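Local coordinates for protein xyloglucan-specific endo-beta-1,4-glucanase BoGH9A (Bacteroides ovatus, PDB 6DHT) that catalyses endohydrolysis of 1,4-beta-D-glucosidic linkages in the backbone of xyloglucan, releasing xyloglucan oligosaccharides, at residues K302-A307 with E356-E361; F271-A276 with A346-F351; Y333-T336 with D340-F343; E361-A366 with R398-S403. All blocks are in the same frame, centred on the assembly; numbering follows the deposited sequence.

Contact 1 (K302-A307 with E356-E361); sequences KAYAWA and EIYREE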
# COMPACT_ATOMS: atom_id res chain seq x y z
N LYS A 302 -18.28 -19.22 -4.54
CA LYS A 302 -19.18 -18.86 -5.63
C LYS A 302 -18.50 -17.91 -6.63
O LYS A 302 -18.69 -18.03 -7.84
CB LYS A 302 -20.46 -18.20 -5.08
CG LYS A 302 -21.45 -19.16 -4.43
CD LYS A 302 -22.85 -18.57 -4.34
CE LYS A 302 -23.53 -18.47 -5.72
NZ LYS A 302 -24.89 -17.85 -5.66
N ALA A 303 -17.69 -16.97 -6.15
CA ALA A 303 -17.00 -16.08 -7.07
C ALA A 303 -15.95 -16.81 -7.90
O ALA A 303 -15.78 -16.55 -9.08
CB ALA A 303 -16.34 -14.93 -6.29
N TYR A 304 -15.21 -17.73 -7.27
CA TYR A 304 -14.22 -18.48 -8.00
C TYR A 304 -14.89 -19.34 -9.08
O TYR A 304 -14.41 -19.41 -10.21
CB TYR A 304 -13.41 -19.34 -7.01
CG TYR A 304 -12.24 -20.04 -7.64
CD1 TYR A 304 -12.37 -21.30 -8.18
CD2 TYR A 304 -10.99 -19.44 -7.67
CE1 TYR A 304 -11.32 -21.94 -8.76
CE2 TYR A 304 -9.91 -20.07 -8.26
CZ TYR A 304 -10.08 -21.33 -8.79
OH TYR A 304 -9.02 -21.97 -9.38
N ALA A 305 -16.00 -19.96 -8.71
CA ALA A 305 -16.79 -20.73 -9.67
C ALA A 305 -17.17 -19.88 -10.88
O ALA A 305 -17.01 -20.31 -12.03
CB ALA A 305 -18.02 -21.29 -8.99
N TRP A 306 -17.66 -18.67 -10.64
CA TRP A 306 -18.01 -17.78 -11.74
C TRP A 306 -16.80 -17.53 -12.62
O TRP A 306 -16.88 -17.58 -13.84
CB TRP A 306 -18.59 -16.46 -11.22
CG TRP A 306 -19.12 -15.54 -12.31
CD1 TRP A 306 -20.42 -15.40 -12.70
CD2 TRP A 306 -18.35 -14.66 -13.14
NE1 TRP A 306 -20.51 -14.47 -13.71
CE2 TRP A 306 -19.26 -14.01 -14.00
CE3 TRP A 306 -16.99 -14.36 -13.24
CZ2 TRP A 306 -18.84 -13.08 -14.95
CZ3 TRP A 306 -16.58 -13.45 -14.16
CH2 TRP A 306 -17.50 -12.81 -15.01
N ALA A 307 -15.65 -17.24 -12.01
CA ALA A 307 -14.45 -16.98 -12.77
C ALA A 307 -14.00 -18.17 -13.64
O ALA A 307 -13.48 -17.98 -14.74
CB ALA A 307 -13.32 -16.56 -11.83
N GLU A 356 -7.99 -30.32 -2.30
CA GLU A 356 -6.97 -30.58 -3.31
C GLU A 356 -7.34 -29.99 -4.67
O GLU A 356 -6.48 -29.65 -5.48
CB GLU A 356 -6.69 -32.09 -3.40
CG GLU A 356 -6.20 -32.68 -2.08
CD GLU A 356 -6.05 -34.20 -2.12
OE1 GLU A 356 -6.39 -34.84 -3.14
OE2 GLU A 356 -5.57 -34.77 -1.11
N ILE A 357 -8.63 -29.87 -4.93
CA ILE A 357 -9.07 -29.34 -6.21
C ILE A 357 -8.59 -27.89 -6.39
O ILE A 357 -8.23 -27.48 -7.50
CB ILE A 357 -10.61 -29.48 -6.36
CG1 ILE A 357 -11.03 -29.23 -7.79
CG2 ILE A 357 -11.35 -28.56 -5.39
CD1 ILE A 357 -12.44 -29.74 -8.07
N TYR A 358 -8.54 -27.13 -5.30
CA TYR A 358 -7.98 -25.78 -5.35
C TYR A 358 -6.45 -25.76 -5.46
O TYR A 358 -5.89 -24.97 -6.21
CB TYR A 358 -8.43 -24.97 -4.14
CG TYR A 358 -9.89 -24.63 -4.12
CD1 TYR A 358 -10.45 -23.94 -5.19
CD2 TYR A 358 -10.70 -24.95 -3.06
CE1 TYR A 358 -11.78 -23.61 -5.21
CE2 TYR A 358 -12.05 -24.62 -3.06
CZ TYR A 358 -12.58 -23.95 -4.14
OH TYR A 358 -13.91 -23.61 -4.16
N ARG A 359 -5.78 -26.65 -4.72
CA ARG A 359 -4.34 -26.79 -4.81
C ARG A 359 -3.88 -27.00 -6.26
O ARG A 359 -2.93 -26.39 -6.72
CB ARG A 359 -3.85 -27.96 -3.95
CG ARG A 359 -2.34 -28.18 -4.05
CD ARG A 359 -1.92 -29.52 -3.53
NE ARG A 359 -0.48 -29.55 -3.30
CZ ARG A 359 0.44 -29.75 -4.24
NH1 ARG A 359 0.09 -29.96 -5.50
NH2 ARG A 359 1.73 -29.75 -3.93
N GLU A 360 -4.56 -27.89 -6.97
CA GLU A 360 -4.15 -28.21 -8.33
C GLU A 360 -4.24 -26.98 -9.21
O GLU A 360 -3.40 -26.78 -10.06
CB GLU A 360 -5.02 -29.35 -8.89
CG GLU A 360 -4.87 -29.63 -10.38
CD GLU A 360 -3.49 -30.10 -10.78
OE1 GLU A 360 -2.70 -30.52 -9.91
OE2 GLU A 360 -3.17 -30.06 -11.99
N GLU A 361 -5.26 -26.15 -8.98
CA GLU A 361 -5.38 -24.90 -9.74
C GLU A 361 -4.23 -23.94 -9.44
O GLU A 361 -3.69 -23.32 -10.34
CB GLU A 361 -6.73 -24.23 -9.47
CG GLU A 361 -7.96 -25.09 -9.84
CD GLU A 361 -7.97 -25.56 -11.29
OE1 GLU A 361 -8.03 -24.70 -12.20
OE2 GLU A 361 -7.91 -26.79 -11.52
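Between segments 302-307 and 356-361 the closest CA atoms, those of Tyr-304 and Tyr-358, are still 10.0 Å apart, so the gap is bridged by long side chains and not by backbone. The two rings meet as a T-shaped pair: Tyr-358 presents an edge to one face of Tyr-304, with centroids 5.4 Å apart and planes at 85°. Its CE1 makes the nearest approach, 3.8 Å from Tyr-304 CD1, while Tyr-358 CD1 stands 4.2 Å above the Tyr-304 plane, displaced from the centre toward the rim. The rings slide past one another in opposite directions, which leaves the two hydroxyls well separated. Tyr-304 reaches across because its CG lies opposite the backbone N (chi1 -173°), aiming the ring at the other helix. Both helices belong to the catalytic domain of family 9, built on an (alpha/alpha)6 barrel, and Leu-349 of helix 339-353 touches both tyrosines. At the far end of its ring, Tyr-304 OH lies against the aliphatic part of Glu-361, 3.2 Å from CB and 3.3 Å from CG. The Glu-361 chain bends at chi2 (-56°), and its carboxylate stays beyond hydrogen-bonding distance, with OE1 4.0 Å from that hydroxyl. Tyr-304 OH is buried here and has no polar partner in the model. The other hydroxyl fares differently: Tyr-358 OH is hydrogen-bonded to Glu-301 OE2, on the same helix as Tyr-304, adding a polar tie beside the ring pair.

Contact 2 (F271-A276 with A346-F351); sequences FAAVMA and ASELYF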
# COMPACT_ATOMS: atom_id res chain seq x y z
N PHE A 271 -11.86 -10.72 -5.37
CA PHE A 271 -12.90 -10.93 -4.37
C PHE A 271 -12.77 -12.32 -3.71
O PHE A 271 -12.81 -12.46 -2.49
CB PHE A 271 -14.29 -10.78 -5.05
CG PHE A 271 -15.47 -11.05 -4.17
CD1 PHE A 271 -15.84 -12.35 -3.93
CD2 PHE A 271 -16.24 -10.04 -3.64
CE1 PHE A 271 -16.95 -12.64 -3.16
CE2 PHE A 271 -17.35 -10.31 -2.86
CZ PHE A 271 -17.72 -11.63 -2.62
N ALA A 272 -12.61 -13.36 -4.53
CA ALA A 272 -12.53 -14.72 -4.01
C ALA A 272 -11.31 -14.87 -3.10
O ALA A 272 -11.42 -15.42 -2.02
CB ALA A 272 -12.48 -15.71 -5.15
N ALA A 273 -10.18 -14.34 -3.54
CA ALA A 273 -8.94 -14.49 -2.78
C ALA A 273 -9.06 -13.79 -1.44
O ALA A 273 -8.74 -14.36 -0.40
CB ALA A 273 -7.78 -13.93 -3.56
N VAL A 274 -9.49 -12.53 -1.45
CA VAL A 274 -9.55 -11.77 -0.21
C VAL A 274 -10.64 -12.27 0.72
O VAL A 274 -10.50 -12.22 1.92
CB VAL A 274 -9.64 -10.26 -0.50
CG1 VAL A 274 -11.03 -9.81 -0.85
CG2 VAL A 274 -9.10 -9.45 0.67
N MET A 275 -11.72 -12.80 0.15
CA MET A 275 -12.78 -13.33 1.00
C MET A 275 -12.35 -14.67 1.65
O MET A 275 -12.59 -14.87 2.83
CB MET A 275 -14.09 -13.45 0.20
CG MET A 275 -14.71 -12.10 -0.09
SD MET A 275 -15.25 -11.30 1.41
CE MET A 275 -15.66 -9.68 0.78
N ALA A 276 -11.67 -15.51 0.88
CA ALA A 276 -11.12 -16.74 1.43
C ALA A 276 -10.08 -16.43 2.53
O ALA A 276 -10.09 -17.04 3.61
CB ALA A 276 -10.51 -17.57 0.32
N ALA A 346 -6.83 -19.39 -5.88
CA ALA A 346 -6.80 -20.83 -5.66
C ALA A 346 -5.96 -21.12 -4.42
O ALA A 346 -6.32 -21.99 -3.63
CB ALA A 346 -6.24 -21.53 -6.88
N SER A 347 -4.84 -20.40 -4.26
CA SER A 347 -3.99 -20.60 -3.07
C SER A 347 -4.76 -20.30 -1.78
O SER A 347 -4.77 -21.11 -0.86
CB SER A 347 -2.72 -19.76 -3.15
OG SER A 347 -1.89 -20.19 -4.20
N GLU A 348 -5.44 -19.16 -1.72
CA GLU A 348 -6.21 -18.83 -0.55
C GLU A 348 -7.30 -19.86 -0.29
O GLU A 348 -7.56 -20.19 0.84
CB GLU A 348 -6.81 -17.42 -0.67
CG GLU A 348 -5.80 -16.28 -0.74
CD GLU A 348 -5.10 -16.00 0.60
OE1 GLU A 348 -5.33 -16.70 1.63
OE2 GLU A 348 -4.28 -15.04 0.62
N LEU A 349 -8.00 -20.28 -1.35
CA LEU A 349 -9.06 -21.25 -1.18
C LEU A 349 -8.52 -22.60 -0.70
O LEU A 349 -9.12 -23.24 0.14
CB LEU A 349 -9.88 -21.40 -2.46
CG LEU A 349 -10.92 -20.27 -2.57
CD1 LEU A 349 -11.40 -20.07 -4.00
CD2 LEU A 349 -12.09 -20.46 -1.61
N TYR A 350 -7.36 -22.99 -1.21
CA TYR A 350 -6.70 -24.19 -0.69
C TYR A 350 -6.40 -24.07 0.80
O TYR A 350 -6.66 -25.00 1.58
CB TYR A 350 -5.42 -24.47 -1.45
CG TYR A 350 -4.63 -25.69 -0.97
CD1 TYR A 350 -5.26 -26.91 -0.76
CD2 TYR A 350 -3.26 -25.62 -0.75
CE1 TYR A 350 -4.54 -28.03 -0.34
CE2 TYR A 350 -2.54 -26.73 -0.36
CZ TYR A 350 -3.19 -27.93 -0.15
OH TYR A 350 -2.47 -29.04 0.26
N PHE A 351 -5.85 -22.94 1.24
CA PHE A 351 -5.50 -22.81 2.65
C PHE A 351 -6.72 -22.67 3.56
O PHE A 351 -6.71 -23.13 4.70
CB PHE A 351 -4.48 -21.69 2.87
CG PHE A 351 -3.13 -22.01 2.27
CD1 PHE A 351 -2.47 -23.18 2.64
CD2 PHE A 351 -2.56 -21.19 1.33
CE1 PHE A 351 -1.26 -23.51 2.06
CE2 PHE A 351 -1.34 -21.51 0.76
CZ PHE A 351 -0.69 -22.67 1.13
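Ala-276 packs against both Glu-348 and Leu-349, where the axes of segments 271-276 and 346-351, on helices 265-281 and 339-353, approach to 8.1 Å with their N-to-C directions 29° apart. The apolar contacts converge on one methyl group. Ala-276 CB lies 3.8 Å from Leu-349 CD2 and also 3.8 Å from Glu-348 CB, resting between two consecutive residues of the opposite helix. Leu-349 does not aim its CB straight across; its CG stands opposite the carbonyl carbon (chi1 -81°), which swings CD2 back to the alanine. The small alanines on helix 265-281 allow the backbones to come close: the CA atoms of Ala-273 and Glu-348, and likewise those of Ala-276 and Leu-349, are 5.6 Å apart.

A second kind of contact sets methylene carbon against carbonyl oxygen. Glu-348 CG is 3.5 Å from Ala-273 O and its CB 3.6 Å from the same atom, so the aliphatic part of the glutamate lies over the backbone of helix 265-281. No hydrogen bond joins the two segments directly.

Polar links lie just beyond them. The glutamate chain bends at chi2 (-72°); OE1 forms a salt bridge with Arg-280 NH2, farther along helix 265-281, so the carboxylate also ties the two helices, and OE2 accepts from Trp-344 NE1. Ser-352 OG is hydrogen-bonded to both Ala-276 O and Glu-348 O. Glu-348 thus spends its carbon atoms on the helix interface, while its buried carboxylate has an arginine and an indole N-H as partners, a setting that would tend to keep it ionised.

Contact 3 (Y333-T336 with D340-F343); sequences YGDT and DEFF. With CA (calcium ion), chain C; EDO (1,2-ethanediol), chain E; IMD (imidazole), chain B.
A calcium ion is gripped jointly by Asp-335, from an extended loop, and by Asp-340 and Glu-341, from the start of helix 339-353. Asp-335 binds through one oxygen: its OD2 is 2.4 Å from the metal, while its OD1 instead accepts a hydrogen bond from water 1, itself a calcium ligand at 2.5 Å. The other two carboxylates are bidentate. Asp-340 gives OD1 at 2.4 Å and OD2 at 2.6 Å, and Glu-341 places OE1 and OE2 equally, each 2.5 Å away. His-337 O and Gly-376 O bring the coordination to eight oxygens, a number common for calcium.

Asp-335 and Glu-341 arrive from opposite directions with their carboxylate planes 70° apart. Their OD2 and OE2 atoms lie just 3.2 Å from each other, a closeness explained by the shared cation, whose charge would offset their repulsion. Glu-341 folds round at chi2 (81°) to lay both oxygens on the metal.

Tyr-333 faces other company: an imidazole and an ethanediol, both probably from the crystallisation liquor. The ethanediol C1 lies over one face of its ring. The imidazole donates its N3-H to Tyr-333 OH, which is also hydrogen-bonded to Asp-168 OD2, and is itself hydrogen-bonded to Glu-548 OE2, the predicted proton donor, which places Tyr-333, two residues before the ligand Asp-335, close to the predicted active site.

The site joins the loop that follows helix 317-321 to the first turn of helix 339-353, with helix 265-281 alongside, where Thr-266 touches Asp-335 and both Leu-269 and Asp-270 touch Glu-341.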
# COMPACT_ATOMS: atom_id res chain seq x y z
N TYR A 333 -8.69 -0.08 -14.28
CA TYR A 333 -8.15 -1.30 -13.64
C TYR A 333 -8.36 -2.48 -14.57
O TYR A 333 -8.99 -3.47 -14.19
CB TYR A 333 -8.77 -1.57 -12.26
CG TYR A 333 -8.34 -0.55 -11.22
CD1 TYR A 333 -7.06 -0.56 -10.69
CD2 TYR A 333 -9.21 0.44 -10.79
CE1 TYR A 333 -6.65 0.39 -9.76
CE2 TYR A 333 -8.81 1.40 -9.87
CZ TYR A 333 -7.52 1.35 -9.34
OH TYR A 333 -7.08 2.27 -8.44
N GLY A 334 -7.84 -2.34 -15.78
CA GLY A 334 -7.97 -3.36 -16.81
C GLY A 334 -6.79 -4.30 -16.79
O GLY A 334 -5.70 -3.94 -16.34
N ASP A 335 -7.01 -5.51 -17.30
CA ASP A 335 -6.01 -6.56 -17.24
C ASP A 335 -6.46 -7.70 -18.13
O ASP A 335 -7.60 -8.14 -18.03
CB ASP A 335 -5.91 -7.04 -15.78
CG ASP A 335 -4.69 -7.92 -15.49
OD1 ASP A 335 -3.81 -8.12 -16.36
OD2 ASP A 335 -4.60 -8.37 -14.33
N THR A 336 -5.58 -8.17 -19.01
CA THR A 336 -5.88 -9.34 -19.84
C THR A 336 -5.09 -10.58 -19.42
O THR A 336 -5.08 -11.59 -20.13
CB THR A 336 -5.61 -9.06 -21.34
OG1 THR A 336 -4.25 -8.66 -21.52
CG2 THR A 336 -6.53 -7.98 -21.84
N ASP A 340 -2.36 -14.76 -12.52
CA ASP A 340 -1.89 -14.43 -11.17
C ASP A 340 -3.04 -14.32 -10.17
O ASP A 340 -2.90 -14.72 -9.00
CB ASP A 340 -1.04 -13.16 -11.16
CG ASP A 340 -1.69 -12.00 -11.90
OD1 ASP A 340 -1.79 -12.04 -13.15
OD2 ASP A 340 -2.09 -11.00 -11.24
N GLU A 341 -4.19 -13.82 -10.62
CA GLU A 341 -5.37 -13.74 -9.77
C GLU A 341 -5.92 -15.17 -9.53
O GLU A 341 -6.36 -15.48 -8.43
CB GLU A 341 -6.43 -12.81 -10.39
CG GLU A 341 -6.08 -11.30 -10.35
CD GLU A 341 -5.15 -10.85 -11.46
OE1 GLU A 341 -4.79 -11.66 -12.34
OE2 GLU A 341 -4.75 -9.66 -11.46
N PHE A 342 -5.90 -16.02 -10.56
CA PHE A 342 -6.26 -17.42 -10.36
C PHE A 342 -5.32 -18.07 -9.33
O PHE A 342 -5.76 -18.76 -8.42
CB PHE A 342 -6.24 -18.18 -11.70
CG PHE A 342 -7.55 -18.15 -12.46
CD1 PHE A 342 -8.66 -18.80 -11.97
CD2 PHE A 342 -7.64 -17.46 -13.65
CE1 PHE A 342 -9.85 -18.78 -12.66
CE2 PHE A 342 -8.85 -17.44 -14.35
CZ PHE A 342 -9.95 -18.10 -13.84
N PHE A 343 -4.02 -17.77 -9.44
CA PHE A 343 -3.05 -18.36 -8.51
C PHE A 343 -3.31 -17.92 -7.09
O PHE A 343 -3.34 -18.73 -6.15
CB PHE A 343 -1.63 -17.99 -8.90
CG PHE A 343 -0.60 -18.46 -7.93
CD1 PHE A 343 -0.30 -19.80 -7.84
CD2 PHE A 343 0.09 -17.57 -7.11
CE1 PHE A 343 0.65 -20.25 -6.97
CE2 PHE A 343 1.04 -18.02 -6.23
CZ PHE A 343 1.32 -19.37 -6.15
CA CA C . -3.17 -10.04 -13.36
C1 EDO E . -6.37 3.07 -12.24
O1 EDO E . -6.68 4.33 -12.83
C2 EDO E . -5.64 2.20 -13.26
O2 EDO E . -6.53 1.83 -14.33
N1 IMD B . -4.94 6.39 -8.13
C2 IMD B . -5.82 5.38 -8.32
N3 IMD B . -5.11 4.22 -8.34
C4 IMD B . -3.80 4.51 -8.19
C5 IMD B . -3.69 5.88 -8.06
O HOH W 1 -1.58 -9.23 -15.06

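Contact 4 (E361-A366 with R398-S403); sequences EAIKKA and RRFADS. With EDO (1,2-ethanediol), chain L.
At the C-terminal end of helix 356-364, Ile-363 and Ala-366 close on Phe-400, which projects from helix 395-416 of the catalytic domain. A CH-pi contact carries most of this: Ile-363 CD1 sits 3.5 Å from the centroid of the Phe-400 ring and only 4° off its normal, so the methyl lies squarely over the centre of one face. Its nearest ring atom, Phe-400 CD2, is 3.6 Å away. Ala-366 meets the same ring at its edge and in its plane, CB being 3.5 Å from Phe-400 CZ. The chain leaves helical geometry at Lys-365, and this turn brings Ala-366 to the ring. With CG opposite its backbone N (chi1 -176°), the Phe-400 ring reaches toward helix 356-364 and offers a face to Ile-363.

On helix 395-416 itself, Ser-403 OG donates to a lone pair of Phe-400 O at 2.6 Å. Farther round, an ethanediol probably taken up from the crystallisation liquor has its O1 near the edge of the Arg-398 guanidinium, accepting from NE and NH2 and donating to Asp-402 OD1.

The contact lies near the protein surface, yet Phe-400 also touches Phe-343 and makes an edge-to-face pair with Trp-386, so that it meets helices 356-364, 339-353 and 379-386.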
# COMPACT_ATOMS: atom_id res chain seq x y z
N GLU A 361 -5.26 -26.15 -8.98
CA GLU A 361 -5.38 -24.90 -9.74
C GLU A 361 -4.23 -23.94 -9.44
O GLU A 361 -3.69 -23.32 -10.34
CB GLU A 361 -6.73 -24.23 -9.47
CG GLU A 361 -7.96 -25.09 -9.84
CD GLU A 361 -7.97 -25.56 -11.29
OE1 GLU A 361 -8.03 -24.70 -12.20
OE2 GLU A 361 -7.91 -26.79 -11.52
N ALA A 362 -3.84 -23.85 -8.17
CA ALA A 362 -2.67 -23.03 -7.80
C ALA A 362 -1.40 -23.52 -8.47
O ALA A 362 -0.61 -22.73 -8.98
CB ALA A 362 -2.49 -23.00 -6.31
N ILE A 363 -1.17 -24.82 -8.43
CA ILE A 363 0.04 -25.39 -9.01
C ILE A 363 0.09 -25.15 -10.52
O ILE A 363 1.15 -24.81 -11.06
CB ILE A 363 0.14 -26.91 -8.72
CG1 ILE A 363 0.19 -27.17 -7.22
CG2 ILE A 363 1.34 -27.53 -9.40
CD1 ILE A 363 1.36 -26.56 -6.50
N LYS A 364 -1.05 -25.33 -11.20
CA LYS A 364 -1.14 -25.11 -12.64
C LYS A 364 -0.77 -23.68 -13.01
O LYS A 364 -0.13 -23.44 -14.02
CB LYS A 364 -2.55 -25.40 -13.16
CG LYS A 364 -2.89 -26.88 -13.32
CD LYS A 364 -4.17 -27.07 -14.14
CE LYS A 364 -4.51 -28.55 -14.30
NZ LYS A 364 -5.58 -28.78 -15.31
N LYS A 365 -1.17 -22.73 -12.16
CA LYS A 365 -0.98 -21.31 -12.46
C LYS A 365 0.23 -20.72 -11.75
O LYS A 365 0.35 -19.50 -11.64
CB LYS A 365 -2.23 -20.54 -12.06
CG LYS A 365 -3.48 -20.97 -12.80
CD LYS A 365 -3.48 -20.43 -14.23
CE LYS A 365 -4.53 -21.09 -15.10
NZ LYS A 365 -5.86 -21.04 -14.48
N ALA A 366 1.15 -21.55 -11.26
CA ALA A 366 2.24 -21.03 -10.44
C ALA A 366 3.16 -20.09 -11.21
O ALA A 366 3.50 -20.34 -12.37
CB ALA A 366 3.05 -22.17 -9.85
N ARG A 398 5.58 -28.51 0.78
CA ARG A 398 6.81 -27.90 1.24
C ARG A 398 7.78 -27.74 0.09
O ARG A 398 8.46 -26.71 -0.02
CB ARG A 398 7.44 -28.76 2.35
CG ARG A 398 8.54 -28.03 3.06
CD ARG A 398 8.00 -27.36 4.31
NE ARG A 398 7.71 -25.96 4.07
CZ ARG A 398 6.87 -25.22 4.79
NH1 ARG A 398 6.20 -25.73 5.82
NH2 ARG A 398 6.70 -23.96 4.46
N ARG A 399 7.82 -28.71 -0.81
CA ARG A 399 8.69 -28.63 -1.96
C ARG A 399 8.27 -27.46 -2.85
O ARG A 399 9.11 -26.72 -3.37
CB ARG A 399 8.63 -29.95 -2.74
CG ARG A 399 9.57 -30.05 -3.93
CD ARG A 399 9.01 -31.03 -4.96
NE ARG A 399 8.44 -32.22 -4.31
CZ ARG A 399 7.38 -32.89 -4.75
NH1 ARG A 399 6.74 -32.53 -5.86
NH2 ARG A 399 6.95 -33.95 -4.06
N PHE A 400 6.96 -27.29 -3.04
CA PHE A 400 6.46 -26.19 -3.83
C PHE A 400 6.81 -24.85 -3.17
O PHE A 400 7.36 -23.95 -3.83
CB PHE A 400 4.95 -26.30 -4.01
CG PHE A 400 4.37 -25.23 -4.89
CD1 PHE A 400 4.79 -25.10 -6.20
CD2 PHE A 400 3.40 -24.38 -4.41
CE1 PHE A 400 4.26 -24.11 -7.02
CE2 PHE A 400 2.86 -23.38 -5.22
CZ PHE A 400 3.28 -23.26 -6.53
N ALA A 401 6.50 -24.71 -1.88
CA ALA A 401 6.86 -23.50 -1.14
C ALA A 401 8.35 -23.21 -1.26
O ALA A 401 8.75 -22.06 -1.52
CB ALA A 401 6.44 -23.60 0.32
N ASP A 402 9.19 -24.23 -1.08
CA ASP A 402 10.63 -24.05 -1.17
C ASP A 402 11.04 -23.48 -2.52
O ASP A 402 11.95 -22.64 -2.59
CB ASP A 402 11.39 -25.37 -0.93
CG ASP A 402 11.47 -25.76 0.53
OD1 ASP A 402 11.03 -24.97 1.39
OD2 ASP A 402 11.99 -26.86 0.82
N SER A 403 10.38 -23.91 -3.59
CA SER A 403 10.70 -23.42 -4.92
C SER A 403 10.33 -21.93 -5.03
O SER A 403 11.04 -21.16 -5.69
CB SER A 403 10.01 -24.24 -6.03
OG SER A 403 8.61 -24.04 -6.09
C1 EDO L . 9.49 -22.52 2.33
O1 EDO L . 9.16 -23.87 2.65
C2 EDO L . 8.83 -21.58 3.34
O2 EDO L . 9.59 -21.60 4.55

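In the fold
Contacts 1 and 2 adjoin, their centres about 9 Å apart: Ala-303 CB meets Phe-271 CD1 at 3.5 Å, and Tyr-358 CG meets Leu-349 CB at 3.6 Å. Helix 339-353 supplies one side of contact 2 and two of the calcium-binding carboxylates of contact 3, Asp-340 and Glu-341; the centres are about 14 Å apart. Helix 356-364 serves contacts 1 and 4, which share Glu-361. Contacts 3 and 4 lie about 18 Å apart between centres, yet Phe-343 packs on the backbone of Ala-362, while Phe-342 forms a cation-pi pair with Lys-365. Contact 3 is linked to the predicted proton donor, Glu-548, through an imidazole probably from the crystallisation liquor; the others join helices away from the annotated sites.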